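Local coordinates for resiniferatoxin-binding, phosphotriesterase-related protein (Rhodobacter sphaeroides 2.4.1, PDB 3K2G) that binds two zinc ions in a TIM barrel of the phosphotriesterase family and probably hydrolyses phosphoric diesters, at residues I172-F184 with T202-L216. Numbering follows the deposited sequence.
With ZN (zinc ion), chain J; ZN (zinc ion), chain I.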
loop_
_atom_site.group_PDB
_atom_site.type_symbol
_atom_site.label_atom_id
_atom_site.label_comp_id
_atom_site.label_asym_id
_atom_site.label_seq_id
_atom_site.Cartn_x
_atom_site.Cartn_y
_atom_site.Cartn_z
ATOM N N ILE B 172 0.594 -42.085 -17.611
ATOM C CA ILE B 172 0.481 -40.719 -17.112
ATOM C C ILE B 172 1.481 -39.797 -17.788
ATOM O O ILE B 172 2.524 -40.241 -18.266
ATOM C CB ILE B 172 0.687 -40.656 -15.586
ATOM C CG1 ILE B 172 2.078 -41.183 -15.218
ATOM C CG2 ILE B 172 -0.401 -41.464 -14.885
ATOM C CD1 ILE B 172 2.413 -41.046 -13.743
ATOM N N GLY B 173 1.152 -38.510 -17.829
ATOM C CA GLY B 173 2.025 -37.540 -18.468
ATOM C C GLY B 173 2.454 -36.468 -17.494
ATOM O O GLY B 173 3.253 -35.590 -17.809
ATOM N N LEU B 174 1.906 -36.550 -16.293
ATOM C CA LEU B 174 2.213 -35.604 -15.236
ATOM C C LEU B 174 2.029 -36.341 -13.928
ATOM O O LEU B 174 1.225 -37.266 -13.830
ATOM C CB LEU B 174 1.272 -34.392 -15.311
ATOM C CG LEU B 174 0.798 -33.730 -14.010
ATOM C CD1 LEU B 174 0.955 -32.235 -14.109
ATOM C CD2 LEU B 174 -0.656 -34.092 -13.747
ATOM N N ILE B 175 2.793 -35.945 -12.925
ATOM C CA ILE B 175 2.695 -36.564 -11.619
ATOM C C ILE B 175 1.842 -35.665 -10.762
ATOM O O ILE B 175 2.343 -34.664 -10.243
ATOM C CB ILE B 175 4.069 -36.671 -10.930
ATOM C CG1 ILE B 175 4.997 -37.559 -11.757
ATOM C CG2 ILE B 175 3.893 -37.180 -9.505
ATOM C CD1 ILE B 175 6.326 -37.863 -11.100
ATOM N N GLY B 176 0.560 -35.949 -10.595
ATOM C CA GLY B 176 -0.097 -35.005 -9.730
ATOM C C GLY B 176 -1.493 -34.505 -9.465
ATOM O O GLY B 176 -2.527 -34.959 -9.947
ATOM N N GLU B 177 -1.391 -33.499 -8.603
ATOM C CA GLU B 177 -2.410 -32.735 -7.936
ATOM C C GLU B 177 -2.146 -33.521 -6.653
ATOM O O GLU B 177 -3.000 -34.258 -6.162
ATOM C CB GLU B 177 -3.823 -32.997 -8.459
ATOM C CG GLU B 177 -4.939 -32.647 -7.447
ATOM C CD GLU B 177 -5.544 -31.253 -7.601
ATOM O OE1 GLU B 177 -5.106 -30.315 -6.896
ATOM O OE2 GLU B 177 -6.470 -31.104 -8.426
ATOM N N ILE B 178 -0.908 -33.426 -6.165
ATOM C CA ILE B 178 -0.534 -34.121 -4.942
ATOM C C ILE B 178 -1.082 -33.306 -3.783
ATOM O O ILE B 178 -0.837 -32.107 -3.694
ATOM C CB ILE B 178 0.996 -34.256 -4.775
ATOM C CG1 ILE B 178 1.620 -34.935 -6.000
ATOM C CG2 ILE B 178 1.301 -35.077 -3.524
ATOM C CD1 ILE B 178 1.117 -36.351 -6.267
ATOM N N GLY B 179 -1.820 -33.966 -2.898
ATOM C CA GLY B 179 -2.423 -33.265 -1.781
ATOM C C GLY B 179 -1.568 -32.823 -0.606
ATOM O O GLY B 179 -0.841 -33.610 -0.000
ATOM N N VAL B 180 -1.657 -31.535 -0.297
ATOM C CA VAL B 180 -0.968 -30.944 0.837
ATOM C C VAL B 180 -2.004 -30.034 1.504
ATOM O O VAL B 180 -2.438 -29.044 0.918
ATOM C CB VAL B 180 0.250 -30.098 0.406
ATOM C CG1 VAL B 180 0.920 -29.494 1.632
ATOM C CG2 VAL B 180 1.242 -30.966 -0.365
ATOM N N SER B 181 -2.414 -30.386 2.718
ATOM C CA SER B 181 -3.408 -29.601 3.445
ATOM C C SER B 181 -2.722 -28.549 4.305
ATOM O O SER B 181 -1.499 -28.548 4.436
ATOM C CB SER B 181 -4.235 -30.512 4.347
ATOM O OG SER B 181 -3.454 -30.963 5.443
ATOM N N SER B 182 -3.512 -27.659 4.899
ATOM C CA SER B 182 -2.963 -26.622 5.759
ATOM C C SER B 182 -2.287 -27.258 6.976
ATOM O O SER B 182 -1.475 -26.627 7.648
ATOM C CB SER B 182 -4.072 -25.664 6.211
ATOM O OG SER B 182 -5.116 -26.359 6.870
ATOM N N ASP B 183 -2.622 -28.514 7.247
ATOM C CA ASP B 183 -2.040 -29.243 8.372
ATOM C C ASP B 183 -0.745 -29.935 7.955
ATOM O O ASP B 183 0.109 -30.223 8.791
ATOM C CB ASP B 183 -3.027 -30.287 8.904
ATOM C CG ASP B 183 -4.254 -29.661 9.543
ATOM O OD1 ASP B 183 -4.086 -28.786 10.416
ATOM O OD2 ASP B 183 -5.384 -30.045 9.178
ATOM N N PHE B 184 -0.612 -30.202 6.658
ATOM C CA PHE B 184 0.576 -30.854 6.116
ATOM C C PHE B 184 0.922 -32.068 6.973
ATOM O O PHE B 184 1.996 -32.134 7.567
ATOM C CB PHE B 184 1.744 -29.862 6.106
ATOM C CG PHE B 184 2.767 -30.126 5.033
ATOM C CD1 PHE B 184 3.569 -29.092 4.563
ATOM C CD2 PHE B 184 2.933 -31.399 4.492
ATOM C CE1 PHE B 184 4.521 -29.318 3.572
ATOM C CE2 PHE B 184 3.884 -31.634 3.499
ATOM C CZ PHE B 184 4.678 -30.588 3.038
ATOM N N THR B 202 11.106 -40.724 -13.102
ATOM C CA THR B 202 10.412 -40.674 -14.391
ATOM C C THR B 202 10.735 -39.444 -15.247
ATOM O O THR B 202 10.589 -39.475 -16.470
ATOM C CB THR B 202 8.875 -40.722 -14.204
ATOM O OG1 THR B 202 8.433 -39.537 -13.527
ATOM C CG2 THR B 202 8.479 -41.939 -13.394
ATOM N N GLY B 203 11.158 -38.360 -14.608
ATOM C CA GLY B 203 11.472 -37.154 -15.353
ATOM C C GLY B 203 10.220 -36.413 -15.799
ATOM O O GLY B 203 10.280 -35.518 -16.651
ATOM N N LEU B 204 9.080 -36.783 -15.222
ATOM C CA LEU B 204 7.807 -36.137 -15.555
ATOM C C LEU B 204 7.564 -34.927 -14.663
ATOM O O LEU B 204 8.115 -34.837 -13.559
ATOM C CB LEU B 204 6.641 -37.113 -15.369
ATOM C CG LEU B 204 6.449 -38.222 -16.402
ATOM C CD1 LEU B 204 5.281 -39.126 -15.985
ATOM C CD2 LEU B 204 6.191 -37.594 -17.768
ATOM N N PRO B 205 6.734 -33.975 -15.131
ATOM C CA PRO B 205 6.426 -32.773 -14.349
ATOM C C PRO B 205 5.736 -33.154 -13.042
ATOM O O PRO B 205 5.106 -34.205 -12.952
ATOM C CB PRO B 205 5.491 -31.991 -15.266
ATOM C CG PRO B 205 5.920 -32.411 -16.634
ATOM C CD PRO B 205 6.125 -33.894 -16.469
ATOM N N LEU B 206 5.855 -32.289 -12.040
ATOM C CA LEU B 206 5.246 -32.519 -10.733
ATOM C C LEU B 206 4.303 -31.363 -10.406
ATOM O O LEU B 206 4.677 -30.194 -10.499
ATOM C CB LEU B 206 6.331 -32.631 -9.659
ATOM C CG LEU B 206 5.873 -32.747 -8.202
ATOM C CD1 LEU B 206 5.112 -34.057 -8.000
ATOM C CD2 LEU B 206 7.086 -32.687 -7.278
HETATM N N MSE B 207 3.076 -31.697 -10.025
HETATM C CA MSE B 207 2.070 -30.695 -9.701
HETATM C C MSE B 207 1.607 -30.904 -8.270
HETATM O O MSE B 207 1.208 -32.007 -7.888
HETATM C CB MSE B 207 0.890 -30.815 -10.665
HETATM C CG MSE B 207 -0.214 -29.774 -10.457
HETATM SE SE MSE B 207 -1.589 -29.941 -11.759
HETATM C CE MSE B 207 -0.671 -29.134 -13.264
ATOM N N VAL B 208 1.664 -29.839 -7.480
ATOM C CA VAL B 208 1.284 -29.919 -6.081
ATOM C C VAL B 208 0.130 -29.008 -5.674
ATOM O O VAL B 208 0.153 -27.797 -5.906
ATOM C CB VAL B 208 2.497 -29.599 -5.170
ATOM C CG1 VAL B 208 2.123 -29.781 -3.709
ATOM C CG2 VAL B 208 3.668 -30.508 -5.523
ATOM N N HIS B 209 -0.874 -29.614 -5.048
ATOM C CA HIS B 209 -2.036 -28.893 -4.554
ATOM C C HIS B 209 -1.624 -28.154 -3.283
ATOM O O HIS B 209 -1.069 -28.739 -2.355
ATOM C CB HIS B 209 -3.170 -29.863 -4.219
ATOM C CG HIS B 209 -4.205 -29.290 -3.297
ATOM N ND1 HIS B 209 -5.460 -28.922 -3.728
ATOM C CD2 HIS B 209 -4.162 -29.001 -1.974
ATOM C CE1 HIS B 209 -6.146 -28.427 -2.714
ATOM N NE2 HIS B 209 -5.381 -28.461 -1.636
ATOM N N LEU B 210 -1.911 -26.859 -3.241
ATOM C CA LEU B 210 -1.599 -26.037 -2.073
ATOM C C LEU B 210 -2.883 -25.576 -1.431
ATOM O O LEU B 210 -3.921 -25.464 -2.095
ATOM C CB LEU B 210 -0.784 -24.817 -2.464
ATOM C CG LEU B 210 0.652 -24.984 -2.965
ATOM C CD1 LEU B 210 1.259 -23.630 -3.367
ATOM C CD2 LEU B 210 1.470 -25.616 -1.866
ATOM N N PRO B 211 -2.836 -25.530 -0.200
ATOM C CA PRO B 211 -3.869 -24.782 0.518
ATOM C C PRO B 211 -3.714 -23.263 0.359
ATOM O O PRO B 211 -2.891 -22.702 1.070
ATOM C CB PRO B 211 -3.589 -25.101 1.989
ATOM C CG PRO B 211 -2.130 -25.330 2.049
ATOM C CD PRO B 211 -1.742 -25.870 0.701
ATOM N N GLY B 212 -4.214 -22.868 -0.782
ATOM C CA GLY B 212 -4.058 -21.475 -1.222
ATOM C C GLY B 212 -4.126 -20.303 -0.242
ATOM O O GLY B 212 -3.307 -19.362 -0.303
ATOM N N TRP B 213 -5.032 -20.527 0.770
ATOM C CA TRP B 213 -5.250 -19.405 1.694
ATOM C C TRP B 213 -4.211 -19.476 2.794
ATOM O O TRP B 213 -4.299 -18.739 3.751
ATOM C CB TRP B 213 -6.679 -19.433 2.273
ATOM C CG TRP B 213 -7.702 -18.957 1.313
ATOM C CD1 TRP B 213 -8.167 -17.683 1.176
ATOM C CD2 TRP B 213 -8.383 -19.745 0.339
ATOM N NE1 TRP B 213 -9.103 -17.625 0.172
ATOM C CE2 TRP B 213 -9.254 -18.880 -0.361
ATOM C CE3 TRP B 213 -8.342 -21.102 -0.013
ATOM C CZ2 TRP B 213 -10.079 -19.329 -1.396
ATOM C CZ3 TRP B 213 -9.161 -21.551 -1.043
ATOM C CH2 TRP B 213 -10.019 -20.664 -1.723
ATOM N N PHE B 214 -3.233 -20.370 2.665
ATOM C CA PHE B 214 -2.157 -20.444 3.655
ATOM C C PHE B 214 -0.859 -20.121 2.914
ATOM O O PHE B 214 -0.916 -19.736 1.747
ATOM C CB PHE B 214 -2.093 -21.827 4.318
ATOM C CG PHE B 214 -3.198 -22.072 5.309
ATOM C CD1 PHE B 214 -3.006 -21.826 6.669
ATOM C CD2 PHE B 214 -4.450 -22.499 4.876
ATOM C CE1 PHE B 214 -4.048 -22.000 7.582
ATOM C CE2 PHE B 214 -5.504 -22.676 5.782
ATOM C CZ PHE B 214 -5.300 -22.425 7.137
ATOM N N ARG B 215 0.296 -20.263 3.566
ATOM C CA ARG B 215 1.577 -19.961 2.920
ATOM C C ARG B 215 2.598 -21.083 3.132
ATOM O O ARG B 215 3.672 -20.849 3.684
ATOM C CB ARG B 215 2.142 -18.654 3.480
ATOM C CG ARG B 215 1.190 -17.461 3.387
ATOM C CD ARG B 215 1.141 -16.867 1.987
ATOM N NE ARG B 215 0.246 -15.716 1.919
ATOM C CZ ARG B 215 -1.060 -15.792 1.686
ATOM N NH1 ARG B 215 -1.637 -16.967 1.488
ATOM N NH2 ARG B 215 -1.790 -14.688 1.668
ATOM N N LEU B 216 2.265 -22.290 2.684
ATOM C CA LEU B 216 3.145 -23.450 2.848
ATOM C C LEU B 216 3.999 -23.778 1.620
ATOM O O LEU B 216 4.752 -24.755 1.628
ATOM C CB LEU B 216 2.308 -24.689 3.207
ATOM C CG LEU B 216 1.503 -24.666 4.513
ATOM C CD1 LEU B 216 0.657 -25.931 4.623
ATOM C CD2 LEU B 216 2.449 -24.561 5.694
HETATM ZN ZN ZN J . -6.521 -28.965 -5.576
HETATM ZN ZN ZN I . -7.978 -29.486 -8.856
HETATM O O HOH W 1 -8.100 -28.868 -6.998
HETATM O O HOH W 2 -8.520 -28.076 -4.572
#
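Strands 175-178 and 206-208 run parallel, their axes 6° apart, joined by backbone hydrogen bonds from Ile175 N to Pro205 O, Met207 N to Ile175 O and His209 N to Ile178 O. Between Gly176 and Ile178 a beta bulge shifts the register by one, and Met207 O accepts from both Glu177 N and Ile178 N, each 3.1 Å away and on the same face of its carbonyl plane; Glu177 N stands well above that plane.

The carboxylate of Glu177 comes round to lie beside His209. With the chain bent about its CB-CG bond (chi2 95°), Glu177 OE1 lies 2.4 Å from one zinc and Glu177 OE2 2.2 Å from the other. His209 ND1 binds the first zinc at 2.1 Å; Glu177 OE1 lies at the edge of the His209 imidazole, the carboxylate turned 55° from the ring.

On the face of the sheet that carries Met207, this selenomethionine folds CE to 3.6 Å from Leu174 CD1. On the other face, Leu206 CD1 packs against Ile175 CG2 and Ile178 CG1, against helix 186-202. Past the strand ends, Ser182 CB sits over a face of the Phe214 ring, 3.4 Å from its centroid, a CH-pi contact.

With helix 186-202 the strands form a beta-alpha-beta unit of the TIM barrel, and at their C-terminal ends a bridging carboxylate and a histidine help build the binuclear zinc centre, together with His34, His36, Tyr136, His238, Asp304 and water, one molecule bridging both ions.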